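Local coordinates for protein LST4 (Kluyveromyces lactis, PDB 4ZY8) that probably takes part in amino-acid uptake by supporting protein traffic from the Golgi to the plasma membrane, here represented by its longin domain, at residues 80-85 against 98-103; 12-17 against 31-36; 125-130 against 152-157. All coordinates share one frame; numbering follows the deposited sequence.

In the fold
Interactions 1 and 2 are antiparallel strand pairings within one five-stranded sheet, whereas interaction 3 joins the two long helices on one face of it. Strands 95-103 and 12-17 are neighbours, so the two pairings share a backbone network: Ser99 O lies 2.8 Å from Ile14 N. Interaction 1 is the more buried, and its chemistry is mostly backbone bonds, an aromatic contact and a hydroxyl pair. Interaction 2 includes an outermost strand, 29-35, where a salt bridge and a bulge appear. Interaction 3 is a smaller, wholly apolar side-chain contact, tied to the others through Leu128 near Ile98 and Val155 near Ile15.

Interaction 1: 80-85 against 98-103; sequences VLFTRI and ISCCVT
Phe82 and Cys100 meet on the sheet face that also carries Val80, Arg84, Ile98 and Val102. The Phe82 ring stands with CG between the backbone N and the carbonyl carbon (chi1 60°), and Cys100 CB lies over one ring face, 3.7 Å from the centroid of the Phe82 ring. This CH-pi contact is only 22° off the ring normal; the Cys100 sulfur sits obliquely, its SG 3.7 Å from Phe82 CZ. At the ring edge, Val102 CG2 comes within 4.2 Å of Phe82 CE2. An alanine in place of Phe82 would probably leave Cys100 CB and SG without the Phe82 ring over them and open a gap beside Val102.

The other face carries a hydroxyl pair and an apolar contact. Thr83 OG1 and Ser99 OG share a hydrogen bond of 2.9 Å across a non-hydrogen-bonded pair, while Leu81 CD1 rests 3.5 Å from Cys101 SG.

The backbones run antiparallel at 173°, with paired bonds linking Val80 to Val102, Phe82 to Cys100 and Arg84 to Ile98; Ile98 N to Arg84 O measures 2.8 Å.

This hairpin is central to the longin sheet, bonded to strands 68-74 and 12-17. Helix 47-55 touches Leu81 and Ser99; helices 114-134 and 150-166 cover the Phe82 face, where Arg84 forms salt bridges with Asp69, Asp122 and Glu125.

Interaction 2: 12-17 against 31-36; sequences RLIISQ and VLDHSS
Arg12 crosses obliquely to Asp33 and overlaps its carboxylate with the NE and NH2 edge of the guanidinium, in a two-point salt bridge across an antiparallel beta hairpin of the longin sheet. Its chain is fully extended from CG to NE, with CG anti to the backbone N (chi1 179°). Arg12 NE lies 3.0 Å from Asp33 OD1, and Arg12 NH2 lies 2.8 Å from Asp33 OD2. Both oxygens are met on their syn sides, and the guanidinium and carboxylate planes are only 13° apart, a geometry that holds the two groups flat against rotation. The remaining nitrogen, NH1, is bonded to Ile45 O, so the guanidinium also reaches the segment leading into helix 47-55. Ser35 OG accompanies the aliphatic part of Arg12, 3.6 Å from Arg12 CG.

On the opposite face Leu13, Ile15 and Leu32 are packed obliquely. Leu32 CD2 meets Leu13 CG at 3.9 Å, and the CB atoms of Leu32 and Ile15 lie 4.1 Å apart. Helix 150-166 covers this side, with Phe159 on Leu13, Val152 on Leu32 and Leu156 on His34.

Paired backbone bonds join Leu13 with His34 and Ile15 with Leu32, but the ladder is disturbed at Val31, where the chain turns a corner. Val31 and Leu32 both face Ile15, a classic beta bulge: Ile15 O accepts Val31 N at 2.8 Å and Leu32 N at 3.1 Å, the latter in the carbonyl plane on a lone pair.

Interaction 3: 125-130 against 152-157; sequences ENTLLK and VAAVLQ
Leu128 and Val155 form the tight part of this contact, meeting at about a right angle. Leu128 CD2 lies 3.9 Å from Val155 CG2, and the same methyl of Val155 is 4.0 Å from Leu128 CG, so one valine branch touches both the fork and one tip of the leucine. Leu128 has CG anti to its carbonyl carbon (chi1 -65°), and although its CB does not point at the partner helix, the end of the chain swings nearer. Val155 has CG1 anti to the backbone N (chi1 174°), which leaves CG2 anti to the carbonyl carbon and facing Leu128. A second valine, Val152, joins from one turn earlier: its CG2 is 4.2 Å from Leu128 CD2. The leucine tip is therefore shared by two valines spaced three residues apart on one side of helix 150-166.

The two segments are antiparallel, at 171°, with axes 9.2 Å apart at closest approach. They belong to the pair of long helices, 114-134 and 150-166, that packs on one face of the antiparallel sheet in this longin domain. Beneath the pair, Ile15 of strand 12-17 touches both Leu128 and Val155, and Leu32 of strand 29-35 touches Val152, which places the closely packed side toward the sheet.

Away from the sheet the packing is looser. Thr127 and Ala154 are partly exposed, and Thr127 CG2 stands 4.3 Å from Ala154 CB. Thr127 CG2 is likewise 4.3 Å from Val155 CG2, which marks the transition to the buried side. The hydroxyl of Thr127 turns back to its own helix, where OG1 is hydrogen-bonded to Gln123 O.

Interaction 1: 80-85 against 98-103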
loop_
_atom_site.group_PDB
_atom_site.type_symbol
_atom_site.label_atom_id
_atom_site.label_comp_id
_atom_site.label_asym_id
_atom_site.label_seq_id
_atom_site.Cartn_x
_atom_site.Cartn_y
_atom_site.Cartn_z
ATOM N N VAL A 80 6.225 6.972 9.156
ATOM C CA VAL A 80 6.880 6.408 7.990
ATOM C C VAL A 80 5.819 5.781 7.095
ATOM O O VAL A 80 4.908 5.132 7.587
ATOM C CB VAL A 80 7.958 5.376 8.409
ATOM C CG1 VAL A 80 8.000 4.216 7.464
ATOM C CG2 VAL A 80 9.311 6.053 8.505
ATOM N N LEU A 81 5.911 6.033 5.793
ATOM C CA LEU A 81 4.963 5.500 4.822
ATOM C C LEU A 81 5.662 4.515 3.897
ATOM O O LEU A 81 6.625 4.893 3.224
ATOM C CB LEU A 81 4.323 6.648 4.017
ATOM C CG LEU A 81 3.325 6.333 2.896
ATOM C CD1 LEU A 81 2.010 5.831 3.466
ATOM C CD2 LEU A 81 3.070 7.570 2.023
ATOM N N PHE A 82 5.232 3.251 3.881
ATOM C CA PHE A 82 5.802 2.331 2.905
ATOM C C PHE A 82 4.753 1.868 1.902
ATOM O O PHE A 82 3.631 1.515 2.258
ATOM C CB PHE A 82 6.524 1.142 3.575
ATOM C CG PHE A 82 5.666 0.266 4.478
ATOM C CD1 PHE A 82 5.163 -0.943 4.018
ATOM C CD2 PHE A 82 5.432 0.612 5.798
ATOM C CE1 PHE A 82 4.412 -1.782 4.853
ATOM C CE2 PHE A 82 4.686 -0.218 6.649
ATOM C CZ PHE A 82 4.181 -1.418 6.171
ATOM N N THR A 83 5.145 1.911 0.636
ATOM C CA THR A 83 4.228 1.728 -0.481
ATOM C C THR A 83 4.711 0.693 -1.491
ATOM O O THR A 83 5.823 0.784 -1.994
ATOM C CB THR A 83 4.026 3.070 -1.251
ATOM O OG1 THR A 83 3.405 4.025 -0.396
ATOM C CG2 THR A 83 3.142 2.869 -2.491
ATOM N N ARG A 84 3.851 -0.262 -1.807
ATOM C CA ARG A 84 4.045 -1.142 -2.953
ATOM C C ARG A 84 3.208 -0.605 -4.100
ATOM O O ARG A 84 1.985 -0.505 -3.983
ATOM C CB ARG A 84 3.630 -2.576 -2.614
ATOM C CG ARG A 84 3.363 -3.507 -3.819
ATOM C CD ARG A 84 4.634 -3.844 -4.618
ATOM N NE ARG A 84 5.712 -4.386 -3.769
ATOM C CZ ARG A 84 5.981 -5.674 -3.570
ATOM N NH1 ARG A 84 5.251 -6.629 -4.147
ATOM N NH2 ARG A 84 7.000 -6.005 -2.780
ATOM N N ILE A 85 3.839 -0.282 -5.221
ATOM C CA ILE A 85 3.068 0.240 -6.336
ATOM C C ILE A 85 3.349 -0.660 -7.546
ATOM O O ILE A 85 4.467 -1.098 -7.741
ATOM C CB ILE A 85 3.398 1.742 -6.579
ATOM C CG1 ILE A 85 2.439 2.391 -7.566
ATOM C CG2 ILE A 85 4.862 1.964 -6.947
ATOM C CD1 ILE A 85 2.470 3.903 -7.456
ATOM N N ILE A 98 -0.474 -0.084 -2.687
ATOM C CA ILE A 98 -0.770 -0.571 -1.350
ATOM C C ILE A 98 0.169 0.169 -0.412
ATOM O O ILE A 98 1.383 -0.063 -0.445
ATOM C CB ILE A 98 -0.572 -2.090 -1.230
ATOM C CG1 ILE A 98 -1.401 -2.803 -2.301
ATOM C CG2 ILE A 98 -0.916 -2.565 0.190
ATOM C CD1 ILE A 98 -1.176 -4.250 -2.369
ATOM N N SER A 99 -0.374 1.091 0.382
ATOM C CA SER A 99 0.463 1.966 1.214
ATOM C C SER A 99 0.131 1.851 2.691
ATOM O O SER A 99 -1.037 1.760 3.077
ATOM C CB SER A 99 0.306 3.439 0.797
ATOM O OG SER A 99 0.560 3.655 -0.577
ATOM N N CYS A 100 1.142 1.969 3.534
ATOM C CA CYS A 100 0.916 1.822 4.952
ATOM C C CYS A 100 1.664 2.881 5.756
ATOM O O CYS A 100 2.851 3.107 5.528
ATOM C CB CYS A 100 1.326 0.417 5.402
ATOM S SG CYS A 100 0.909 0.037 7.139
ATOM N N CYS A 101 0.955 3.543 6.673
ATOM C CA CYS A 101 1.581 4.487 7.604
ATOM C C CYS A 101 1.827 3.816 8.948
ATOM O O CYS A 101 0.929 3.190 9.496
ATOM C CB CYS A 101 0.704 5.727 7.829
ATOM S SG CYS A 101 0.077 6.519 6.346
ATOM N N VAL A 102 3.014 3.983 9.482
ATOM C CA VAL A 102 3.341 3.593 10.833
ATOM C C VAL A 102 4.202 4.671 11.491
ATOM O O VAL A 102 4.720 5.527 10.834
ATOM C CB VAL A 102 4.092 2.248 10.888
ATOM C CG1 VAL A 102 3.187 1.103 10.523
ATOM C CG2 VAL A 102 5.309 2.260 9.995
ATOM N N THR A 103 4.357 4.590 12.797
ATOM C CA THR A 103 5.222 5.489 13.547
ATOM C C THR A 103 6.667 5.411 13.052
ATOM O O THR A 103 7.159 4.317 12.773
ATOM C CB THR A 103 5.199 5.127 15.038
ATOM O OG1 THR A 103 3.838 5.043 15.489
ATOM C CG2 THR A 103 5.960 6.159 15.845
#

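Interaction 2: 12-17 against 31-36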
loop_
_atom_site.group_PDB
_atom_site.type_symbol
_atom_site.label_atom_id
_atom_site.label_comp_id
_atom_site.label_asym_id
_atom_site.label_seq_id
_atom_site.Cartn_x
_atom_site.Cartn_y
_atom_site.Cartn_z
ATOM N N ARG A 12 -2.077 2.756 9.424
ATOM C CA ARG A 12 -3.114 3.130 8.487
ATOM C C ARG A 12 -2.816 2.497 7.130
ATOM O O ARG A 12 -1.748 2.713 6.550
ATOM C CB ARG A 12 -3.209 4.653 8.376
ATOM C CG ARG A 12 -4.261 5.153 7.401
ATOM C CD ARG A 12 -4.289 6.687 7.347
ATOM N NE ARG A 12 -5.301 7.171 6.404
ATOM C CZ ARG A 12 -5.445 8.446 6.047
ATOM N NH1 ARG A 12 -4.635 9.370 6.539
ATOM N NH2 ARG A 12 -6.394 8.794 5.187
ATOM N N LEU A 13 -3.768 1.723 6.623
ATOM C CA LEU A 13 -3.590 1.038 5.351
ATOM C C LEU A 13 -4.440 1.707 4.278
ATOM O O LEU A 13 -5.666 1.807 4.418
ATOM C CB LEU A 13 -3.973 -0.445 5.484
ATOM C CG LEU A 13 -3.991 -1.293 4.208
ATOM C CD1 LEU A 13 -2.569 -1.444 3.617
ATOM C CD2 LEU A 13 -4.635 -2.659 4.436
ATOM N N ILE A 14 -3.822 2.173 3.219
ATOM C CA ILE A 14 -4.525 2.696 2.084
ATOM C C ILE A 14 -4.297 1.891 0.822
ATOM O O ILE A 14 -3.200 1.726 0.417
ATOM C CB ILE A 14 -4.092 4.123 1.817
ATOM C CG1 ILE A 14 -4.289 4.940 3.056
ATOM C CG2 ILE A 14 -4.900 4.732 0.715
ATOM C CD1 ILE A 14 -3.008 5.552 3.519
ATOM N N ILE A 15 -5.356 1.410 0.201
ATOM C CA ILE A 15 -5.245 0.808 -1.118
ATOM C C ILE A 15 -5.844 1.825 -2.074
ATOM O O ILE A 15 -6.988 2.230 -1.901
ATOM C CB ILE A 15 -5.976 -0.542 -1.207
ATOM C CG1 ILE A 15 -5.402 -1.527 -0.180
ATOM C CG2 ILE A 15 -5.891 -1.109 -2.623
ATOM C CD1 ILE A 15 -6.190 -2.823 -0.096
ATOM N N SER A 16 -5.066 2.258 -3.061
ATOM C CA SER A 16 -5.549 3.254 -4.009
ATOM C C SER A 16 -5.073 2.926 -5.405
ATOM O O SER A 16 -4.163 2.091 -5.579
ATOM C CB SER A 16 -5.089 4.654 -3.608
ATOM O OG SER A 16 -3.671 4.739 -3.479
ATOM N N GLN A 17 -5.676 3.578 -6.402
ATOM C CA GLN A 17 -5.215 3.420 -7.786
ATOM C C GLN A 17 -5.405 4.643 -8.706
ATOM O O GLN A 17 -6.244 5.503 -8.431
ATOM C CB GLN A 17 -5.903 2.191 -8.385
ATOM C CG GLN A 17 -7.384 2.321 -8.564
ATOM C CD GLN A 17 -7.979 1.137 -9.307
ATOM O OE1 GLN A 17 -8.900 0.487 -8.816
ATOM N NE2 GLN A 17 -7.473 0.867 -10.507
ATOM N N VAL A 31 -9.597 2.960 -2.563
ATOM C CA VAL A 31 -10.338 1.700 -2.532
ATOM C C VAL A 31 -10.572 1.263 -1.088
ATOM O O VAL A 31 -11.642 0.749 -0.730
ATOM C CB VAL A 31 -9.577 0.594 -3.287
ATOM C CG1 VAL A 31 -10.256 -0.766 -3.102
ATOM C CG2 VAL A 31 -9.476 0.947 -4.772
ATOM N N LEU A 32 -9.540 1.423 -0.270
ATOM C CA LEU A 32 -9.633 1.112 1.152
ATOM C C LEU A 32 -8.837 2.144 1.929
ATOM O O LEU A 32 -7.743 2.524 1.518
ATOM C CB LEU A 32 -9.120 -0.304 1.450
ATOM C CG LEU A 32 -9.065 -0.701 2.935
ATOM C CD1 LEU A 32 -9.418 -2.164 3.110
ATOM C CD2 LEU A 32 -7.688 -0.458 3.511
ATOM N N ASP A 33 -9.362 2.575 3.045
ATOM C CA ASP A 33 -8.634 3.396 3.955
ATOM C C ASP A 33 -8.981 2.962 5.338
ATOM O O ASP A 33 -10.058 3.191 5.798
ATOM C CB ASP A 33 -8.992 4.837 3.740
ATOM C CG ASP A 33 -8.212 5.757 4.607
ATOM O OD1 ASP A 33 -7.402 5.302 5.421
ATOM O OD2 ASP A 33 -8.418 6.955 4.478
ATOM N N HIS A 34 -8.049 2.307 5.989
ATOM C CA HIS A 34 -8.297 1.665 7.263
ATOM C C HIS A 34 -7.261 2.082 8.287
ATOM O O HIS A 34 -6.065 1.799 8.128
ATOM C CB HIS A 34 -8.298 0.134 7.091
ATOM C CG HIS A 34 -8.421 -0.625 8.382
ATOM N ND1 HIS A 34 -7.369 -0.766 9.267
ATOM C CD2 HIS A 34 -9.461 -1.291 8.924
ATOM C CE1 HIS A 34 -7.759 -1.488 10.300
ATOM N NE2 HIS A 34 -9.030 -1.820 10.123
ATOM N N SER A 35 -7.715 2.742 9.327
ATOM C CA SER A 35 -6.872 3.062 10.453
ATOM C C SER A 35 -7.195 2.153 11.592
ATOM O O SER A 35 -8.326 1.846 11.845
ATOM C CB SER A 35 -7.071 4.485 10.909
ATOM O OG SER A 35 -6.806 5.392 9.882
ATOM N N SER A 36 -6.196 1.728 12.321
ATOM C CA SER A 36 -6.442 0.834 13.416
ATOM C C SER A 36 -7.008 1.637 14.554
ATOM O O SER A 36 -6.726 2.808 14.676
ATOM C CB SER A 36 -5.153 0.139 13.842
ATOM O OG SER A 36 -4.170 1.054 14.250
#

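Interaction 3: 125-130 against 152-157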
loop_
_atom_site.group_PDB
_atom_site.type_symbol
_atom_site.label_atom_id
_atom_site.label_comp_id
_atom_site.label_asym_id
_atom_site.label_seq_id
_atom_site.Cartn_x
_atom_site.Cartn_y
_atom_site.Cartn_z
ATOM N N GLU A 125 -0.194 -8.047 -3.609
ATOM C CA GLU A 125 -0.201 -7.672 -5.020
ATOM C C GLU A 125 -0.846 -8.777 -5.871
ATOM O O GLU A 125 -1.709 -8.476 -6.681
ATOM C CB GLU A 125 1.224 -7.351 -5.512
ATOM C CG GLU A 125 1.333 -7.103 -7.011
ATOM C CD GLU A 125 2.777 -6.833 -7.463
ATOM O OE1 GLU A 125 3.564 -6.274 -6.671
ATOM O OE2 GLU A 125 3.122 -7.199 -8.607
ATOM N N ASN A 126 -0.454 -10.045 -5.685
ATOM C CA ASN A 126 -1.110 -11.165 -6.396
ATOM C C ASN A 126 -2.620 -11.205 -6.186
ATOM O O ASN A 126 -3.375 -11.563 -7.088
ATOM C CB ASN A 126 -0.607 -12.553 -5.921
ATOM C CG ASN A 126 0.843 -12.819 -6.282
ATOM O OD1 ASN A 126 1.384 -12.213 -7.208
ATOM N ND2 ASN A 126 1.460 -13.783 -5.580
ATOM N N THR A 127 -3.047 -10.889 -4.966
ATOM C CA THR A 127 -4.461 -11.009 -4.605
ATOM C C THR A 127 -5.329 -9.979 -5.349
ATOM O O THR A 127 -6.390 -10.307 -5.912
ATOM C CB THR A 127 -4.636 -10.870 -3.085
ATOM O OG1 THR A 127 -3.973 -11.964 -2.435
ATOM C CG2 THR A 127 -6.129 -10.899 -2.697
ATOM N N LEU A 128 -4.866 -8.743 -5.349
ATOM C CA LEU A 128 -5.575 -7.662 -6.030
ATOM C C LEU A 128 -5.570 -7.882 -7.555
ATOM O O LEU A 128 -6.557 -7.597 -8.234
ATOM C CB LEU A 128 -4.962 -6.319 -5.671
ATOM C CG LEU A 128 -5.088 -5.907 -4.196
ATOM C CD1 LEU A 128 -4.459 -4.540 -3.937
ATOM C CD2 LEU A 128 -6.536 -5.946 -3.678
ATOM N N LEU A 129 -4.459 -8.396 -8.091
ATOM C CA LEU A 129 -4.394 -8.687 -9.526
ATOM C C LEU A 129 -5.371 -9.781 -9.934
ATOM O O LEU A 129 -5.975 -9.709 -10.996
ATOM C CB LEU A 129 -2.967 -9.084 -9.945
ATOM C CG LEU A 129 -1.962 -7.928 -9.916
ATOM C CD1 LEU A 129 -0.536 -8.412 -10.253
ATOM C CD2 LEU A 129 -2.426 -6.824 -10.880
ATOM N N LYS A 130 -5.552 -10.776 -9.077
ATOM C CA LYS A 130 -6.511 -11.841 -9.348
ATOM C C LYS A 130 -7.953 -11.342 -9.360
ATOM O O LYS A 130 -8.791 -11.889 -10.091
ATOM C CB LYS A 130 -6.349 -12.982 -8.342
ATOM C CG LYS A 130 -5.145 -13.853 -8.644
ATOM C CD LYS A 130 -5.443 -14.755 -9.837
ATOM C CE LYS A 130 -4.267 -15.656 -10.168
ATOM N NZ LYS A 130 -4.371 -16.173 -11.571
ATOM N N VAL A 152 -9.907 -7.730 -1.298
ATOM C CA VAL A 152 -9.501 -6.567 -0.518
ATOM C C VAL A 152 -9.434 -6.888 0.986
ATOM O O VAL A 152 -8.516 -6.442 1.689
ATOM C CB VAL A 152 -10.450 -5.366 -0.745
ATOM C CG1 VAL A 152 -10.117 -4.227 0.212
ATOM C CG2 VAL A 152 -10.349 -4.886 -2.184
ATOM N N ALA A 153 -10.413 -7.641 1.487
ATOM C CA ALA A 153 -10.388 -8.037 2.882
ATOM C C ALA A 153 -9.159 -8.906 3.188
ATOM O O ALA A 153 -8.569 -8.789 4.267
ATOM C CB ALA A 153 -11.656 -8.787 3.254
ATOM N N ALA A 154 -8.783 -9.780 2.255
ATOM C CA ALA A 154 -7.611 -10.636 2.450
ATOM C C ALA A 154 -6.333 -9.792 2.622
ATOM O O ALA A 154 -5.463 -10.138 3.430
ATOM C CB ALA A 154 -7.449 -11.607 1.281
ATOM N N VAL A 155 -6.216 -8.705 1.855
ATOM C CA VAL A 155 -5.070 -7.804 2.001
ATOM C C VAL A 155 -5.038 -7.127 3.381
ATOM O O VAL A 155 -3.980 -7.034 4.025
ATOM C CB VAL A 155 -5.042 -6.748 0.902
ATOM C CG1 VAL A 155 -3.916 -5.732 1.181
ATOM C CG2 VAL A 155 -4.822 -7.446 -0.470
ATOM N N LEU A 156 -6.190 -6.641 3.829
ATOM C CA LEU A 156 -6.283 -6.043 5.164
ATOM C C LEU A 156 -5.868 -7.063 6.217
ATOM O O LEU A 156 -5.156 -6.750 7.174
ATOM C CB LEU A 156 -7.718 -5.538 5.439
ATOM C CG LEU A 156 -8.026 -4.964 6.827
ATOM C CD1 LEU A 156 -7.055 -3.841 7.211
ATOM C CD2 LEU A 156 -9.498 -4.453 6.870
ATOM N N GLN A 157 -6.320 -8.272 6.046
ATOM C CA GLN A 157 -6.021 -9.299 6.985
ATOM C C GLN A 157 -4.546 -9.676 7.018
ATOM O O GLN A 157 -4.000 -9.909 8.040
ATOM C CB GLN A 157 -6.892 -10.495 6.763
ATOM C CG GLN A 157 -6.819 -11.478 7.886
ATOM C CD GLN A 157 -7.652 -12.705 7.638
ATOM O OE1 GLN A 157 -8.806 -12.607 7.272
ATOM N NE2 GLN A 157 -7.068 -13.851 7.830
#